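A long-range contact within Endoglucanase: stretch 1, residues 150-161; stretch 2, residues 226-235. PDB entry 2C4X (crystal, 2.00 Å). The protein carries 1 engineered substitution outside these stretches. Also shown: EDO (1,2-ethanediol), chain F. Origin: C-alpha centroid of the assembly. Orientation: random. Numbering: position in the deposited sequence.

Stretch 1 (150-161) AELKLDGGTIVV
Stretch 2, residues 226-235: TWPQQMGIQV

Strand 150-155 and strand 229-235 of the endoglucanase chain lie side by side in antiparallel fashion, their N-to-C directions 161° apart and their axes 4.5 Å apart at closest approach; the two stretches together bury 880 Å². Both backbones are extended, with phi from about -96° to -140° except at Gly-232 (-175/-166). Three hydrogen-bonded pairs, each with CA atoms 5.3 Å apart, satisfy the facing amides and carbonyls in both directions: Ala-150 N to Val-235 O 3.0 Å and Val-235 N to Ala-150 O 2.9 Å; Leu-152 N to Ile-233 O 2.9 Å and Ile-233 N to Leu-152 O 2.8 Å; Leu-154 N to Met-231 O 2.7 Å and Met-231 N to Leu-154 O 3.0 Å. The side chains of these pairs share one face, where Leu-154 CD1 lies 4.5 Å from CE of Met-231, a selenomethionine (chi1 and chi2 t, chi3 p).

Alternating with them are the narrow, non-hydrogen-bonded pairs Glu-151/Gln-234, Lys-153/Gly-232 and, at the end of the ladder, Asp-155/Gln-230, with CA-CA distances of 4.5, 4.0 and 4.7 Å; the side chains of Glu-151, Gln-234, Lys-153, Asp-155 and Gln-230 occupy the other face, and Gly-232 has none. At the tightest pair a CB on Gly-232 would clash with Leu-152 O and Lys-153 CA. Gln-230 (chi1 and chi2 t, chi3 121°) divides its amide: NE2 donates to Asp-155 OD1 at 2.8 Å, while OE1 accepts from water 1 at 2.9 Å. The same water accepts from Lys-153 NZ at 2.7 Å, at the end of a side chain with chi1 p and the remaining angles t, and is hydrogen-bonded to O1 of 1,2-ethanediol at 2.8 Å. Gln-234 NE2 makes two weak hydrogen bonds, to Glu-151 OE2 at 3.4 Å and to EDO O2 at 3.1 Å.

Beyond the ladder, a cis peptide precedes Gly-156, whose phi/psi of 122/62 favours glycine. Gly-157 (-106/-132) then presents O to Gln-229 N at 2.8 Å. The Gln-229 side chain (chi1 m, chi2 t, chi3 -15°) serves the following loop as a backbone would: OE1 accepts from both Ile-159 N at 2.8 Å and Val-160 N at 3.0 Å, and NE2 donates to Val-160 O at 2.9 Å. With 117 Å² of the whole residue covered, Gln-229 loses more area to the opposing stretch than any other residue here. Ile-159 (-86/-51, chi1 m, chi2 t) points its CA-to-CB bond toward the second stretch and packs CD1 3.7 Å from Met-231 CB.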

# COMPACT_ATOMS: atom_id res chain seq x y z
N ALA A 150 4.45 -5.43 -24.06
CA ALA A 150 3.42 -6.35 -23.58
C ALA A 150 2.59 -5.66 -22.51
O ALA A 150 3.13 -4.89 -21.72
CB ALA A 150 4.06 -7.65 -23.04
N GLU A 151 1.28 -5.91 -22.52
CA GLU A 151 0.37 -5.32 -21.53
C GLU A 151 -0.38 -6.38 -20.74
O GLU A 151 -0.75 -7.42 -21.28
CB GLU A 151 -0.68 -4.39 -22.18
CG GLU A 151 -0.12 -3.20 -22.90
CD GLU A 151 0.33 -3.53 -24.33
OE1 GLU A 151 -0.31 -4.38 -24.99
OE2 GLU A 151 1.33 -2.95 -24.77
N LEU A 152 -0.61 -6.09 -19.46
CA LEU A 152 -1.58 -6.79 -18.64
C LEU A 152 -2.61 -5.73 -18.29
O LEU A 152 -2.29 -4.77 -17.58
CB LEU A 152 -0.91 -7.37 -17.38
CG LEU A 152 -1.83 -8.07 -16.38
CD1 LEU A 152 -2.56 -9.24 -17.04
CD2 LEU A 152 -1.07 -8.53 -15.14
N LYS A 153 -3.84 -5.89 -18.76
CA LYS A 153 -4.78 -4.77 -18.81
C LYS A 153 -6.22 -5.12 -18.43
O LYS A 153 -6.66 -6.27 -18.57
CB LYS A 153 -4.74 -4.12 -20.20
CG LYS A 153 -5.42 -4.96 -21.30
CD LYS A 153 -5.22 -4.37 -22.67
CE LYS A 153 -5.92 -5.21 -23.73
NZ LYS A 153 -5.67 -4.62 -25.09
N LEU A 154 -6.93 -4.11 -17.94
CA LEU A 154 -8.34 -4.20 -17.64
C LEU A 154 -9.06 -3.12 -18.45
O LEU A 154 -8.79 -1.93 -18.27
CB LEU A 154 -8.57 -3.93 -16.15
CG LEU A 154 -9.72 -4.50 -15.31
CD1 LEU A 154 -10.25 -3.40 -14.39
CD2 LEU A 154 -10.87 -5.17 -16.07
N ASP A 155 -9.93 -3.53 -19.37
CA ASP A 155 -10.89 -2.61 -19.97
C ASP A 155 -12.17 -2.77 -19.16
O ASP A 155 -12.75 -3.84 -19.11
CB ASP A 155 -11.15 -2.91 -21.45
CG ASP A 155 -9.94 -2.64 -22.33
OD1 ASP A 155 -9.60 -1.44 -22.57
OD2 ASP A 155 -9.35 -3.63 -22.81
N GLY A 156 -12.66 -1.70 -18.58
CA GLY A 156 -12.36 -0.41 -19.07
C GLY A 156 -13.72 0.16 -19.36
O GLY A 156 -14.08 0.38 -20.53
N GLY A 157 -14.50 0.27 -18.28
CA GLY A 157 -15.61 1.19 -18.13
C GLY A 157 -15.03 2.23 -17.19
O GLY A 157 -13.91 2.69 -17.40
N THR A 158 -15.74 2.60 -16.13
CA THR A 158 -15.16 3.57 -15.20
C THR A 158 -14.53 2.85 -13.99
O THR A 158 -15.23 2.35 -13.12
CB THR A 158 -16.14 4.71 -14.78
OG1 THR A 158 -16.39 4.66 -13.37
CG2 THR A 158 -17.46 4.63 -15.56
N ILE A 159 -13.20 2.80 -13.97
CA ILE A 159 -12.49 2.06 -12.93
C ILE A 159 -12.28 2.92 -11.68
O ILE A 159 -12.61 2.50 -10.58
CB ILE A 159 -11.15 1.46 -13.47
CG1 ILE A 159 -11.41 0.64 -14.74
CG2 ILE A 159 -10.46 0.62 -12.39
CD1 ILE A 159 -10.16 0.22 -15.50
N VAL A 160 -11.74 4.13 -11.87
CA VAL A 160 -11.52 5.07 -10.76
C VAL A 160 -12.05 6.46 -11.09
O VAL A 160 -12.13 6.84 -12.26
CB VAL A 160 -10.01 5.15 -10.36
CG1 VAL A 160 -9.52 3.82 -9.85
CG2 VAL A 160 -9.15 5.61 -11.53
N VAL A 161 -12.45 7.21 -10.07
CA VAL A 161 -12.81 8.60 -10.27
C VAL A 161 -11.54 9.43 -10.44
O VAL A 161 -10.50 9.10 -9.85
CB VAL A 161 -13.73 9.18 -9.14
CG1 VAL A 161 -15.01 8.34 -9.00
CG2 VAL A 161 -13.00 9.28 -7.81
N THR A 226 -16.68 10.48 -17.19
CA THR A 226 -17.55 9.60 -17.98
C THR A 226 -16.80 8.75 -19.01
O THR A 226 -17.36 7.81 -19.57
CB THR A 226 -18.68 10.40 -18.67
OG1 THR A 226 -18.12 11.36 -19.57
CG2 THR A 226 -19.53 11.13 -17.63
N TRP A 227 -15.52 9.07 -19.25
CA TRP A 227 -14.72 8.37 -20.26
C TRP A 227 -14.38 6.97 -19.77
O TRP A 227 -13.92 6.82 -18.63
CB TRP A 227 -13.42 9.13 -20.54
CG TRP A 227 -13.58 10.35 -21.41
CD1 TRP A 227 -14.74 11.04 -21.68
CD2 TRP A 227 -12.54 11.04 -22.11
NE1 TRP A 227 -14.47 12.10 -22.51
CE2 TRP A 227 -13.13 12.13 -22.79
CE3 TRP A 227 -11.15 10.83 -22.24
CZ2 TRP A 227 -12.39 13.01 -23.58
CZ3 TRP A 227 -10.42 11.70 -23.03
CH2 TRP A 227 -11.04 12.78 -23.70
N PRO A 228 -14.60 5.95 -20.62
CA PRO A 228 -14.13 4.61 -20.27
C PRO A 228 -12.61 4.63 -20.07
O PRO A 228 -11.91 5.50 -20.63
CB PRO A 228 -14.54 3.75 -21.46
CG PRO A 228 -14.81 4.70 -22.57
CD PRO A 228 -15.29 5.96 -21.92
N GLN A 229 -12.11 3.71 -19.25
CA GLN A 229 -10.69 3.69 -18.86
C GLN A 229 -10.08 2.31 -19.05
O GLN A 229 -10.71 1.29 -18.74
CB GLN A 229 -10.54 4.08 -17.39
CG GLN A 229 -11.15 5.42 -17.02
CD GLN A 229 -11.29 5.61 -15.51
OE1 GLN A 229 -11.19 4.66 -14.74
NE2 GLN A 229 -11.54 6.84 -15.10
N GLN A 230 -8.85 2.28 -19.57
CA GLN A 230 -8.05 1.07 -19.52
C GLN A 230 -6.97 1.25 -18.47
O GLN A 230 -6.21 2.22 -18.52
CB GLN A 230 -7.43 0.76 -20.88
CG GLN A 230 -6.65 -0.54 -20.92
CD GLN A 230 -6.05 -0.82 -22.27
OE1 GLN A 230 -4.83 -0.94 -22.41
NE2 GLN A 230 -6.90 -0.90 -23.30
N MSE A 231 -6.92 0.34 -17.50
CA MSE A 231 -5.85 0.33 -16.50
C MSE A 231 -4.98 -0.91 -16.72
O MSE A 231 -5.49 -1.98 -17.05
CB MSE A 231 -6.46 0.32 -15.10
CG MSE A 231 -5.46 0.36 -13.94
SE MSE A 231 -6.39 0.23 -12.17
CE MSE A 231 -6.76 -1.65 -12.17
N GLY A 232 -3.68 -0.78 -16.55
CA GLY A 232 -2.84 -1.96 -16.64
C GLY A 232 -1.38 -1.75 -16.30
O GLY A 232 -1.00 -0.74 -15.71
N ILE A 233 -0.57 -2.73 -16.67
CA ILE A 233 0.86 -2.62 -16.58
C ILE A 233 1.44 -2.92 -17.95
O ILE A 233 1.05 -3.90 -18.60
CB ILE A 233 1.45 -3.57 -15.50
CG1 ILE A 233 0.84 -3.25 -14.13
CG2 ILE A 233 2.98 -3.45 -15.45
CD1 ILE A 233 0.88 -4.41 -13.18
N GLN A 234 2.33 -2.05 -18.39
CA GLN A 234 3.03 -2.21 -19.66
C GLN A 234 4.51 -2.50 -19.41
O GLN A 234 5.14 -1.87 -18.55
CB GLN A 234 2.88 -0.96 -20.53
CG GLN A 234 3.39 -1.14 -21.95
CD GLN A 234 3.26 0.12 -22.79
OE1 GLN A 234 4.02 1.06 -22.62
NE2 GLN A 234 2.31 0.11 -23.71
N VAL A 235 5.05 -3.45 -20.16
CA VAL A 235 6.49 -3.74 -20.16
C VAL A 235 7.07 -3.48 -21.55
O VAL A 235 6.49 -3.88 -22.55
CB VAL A 235 6.77 -5.20 -19.72
CG1 VAL A 235 8.23 -5.52 -19.84
CG2 VAL A 235 6.37 -5.39 -18.29
C1 EDO F . -1.25 -0.33 -25.03
O1 EDO F . -2.29 -0.84 -24.19
C2 EDO F . -1.12 1.17 -24.84
O2 EDO F . 0.14 1.61 -25.36
O HOH W 1 -4.60 -2.09 -25.03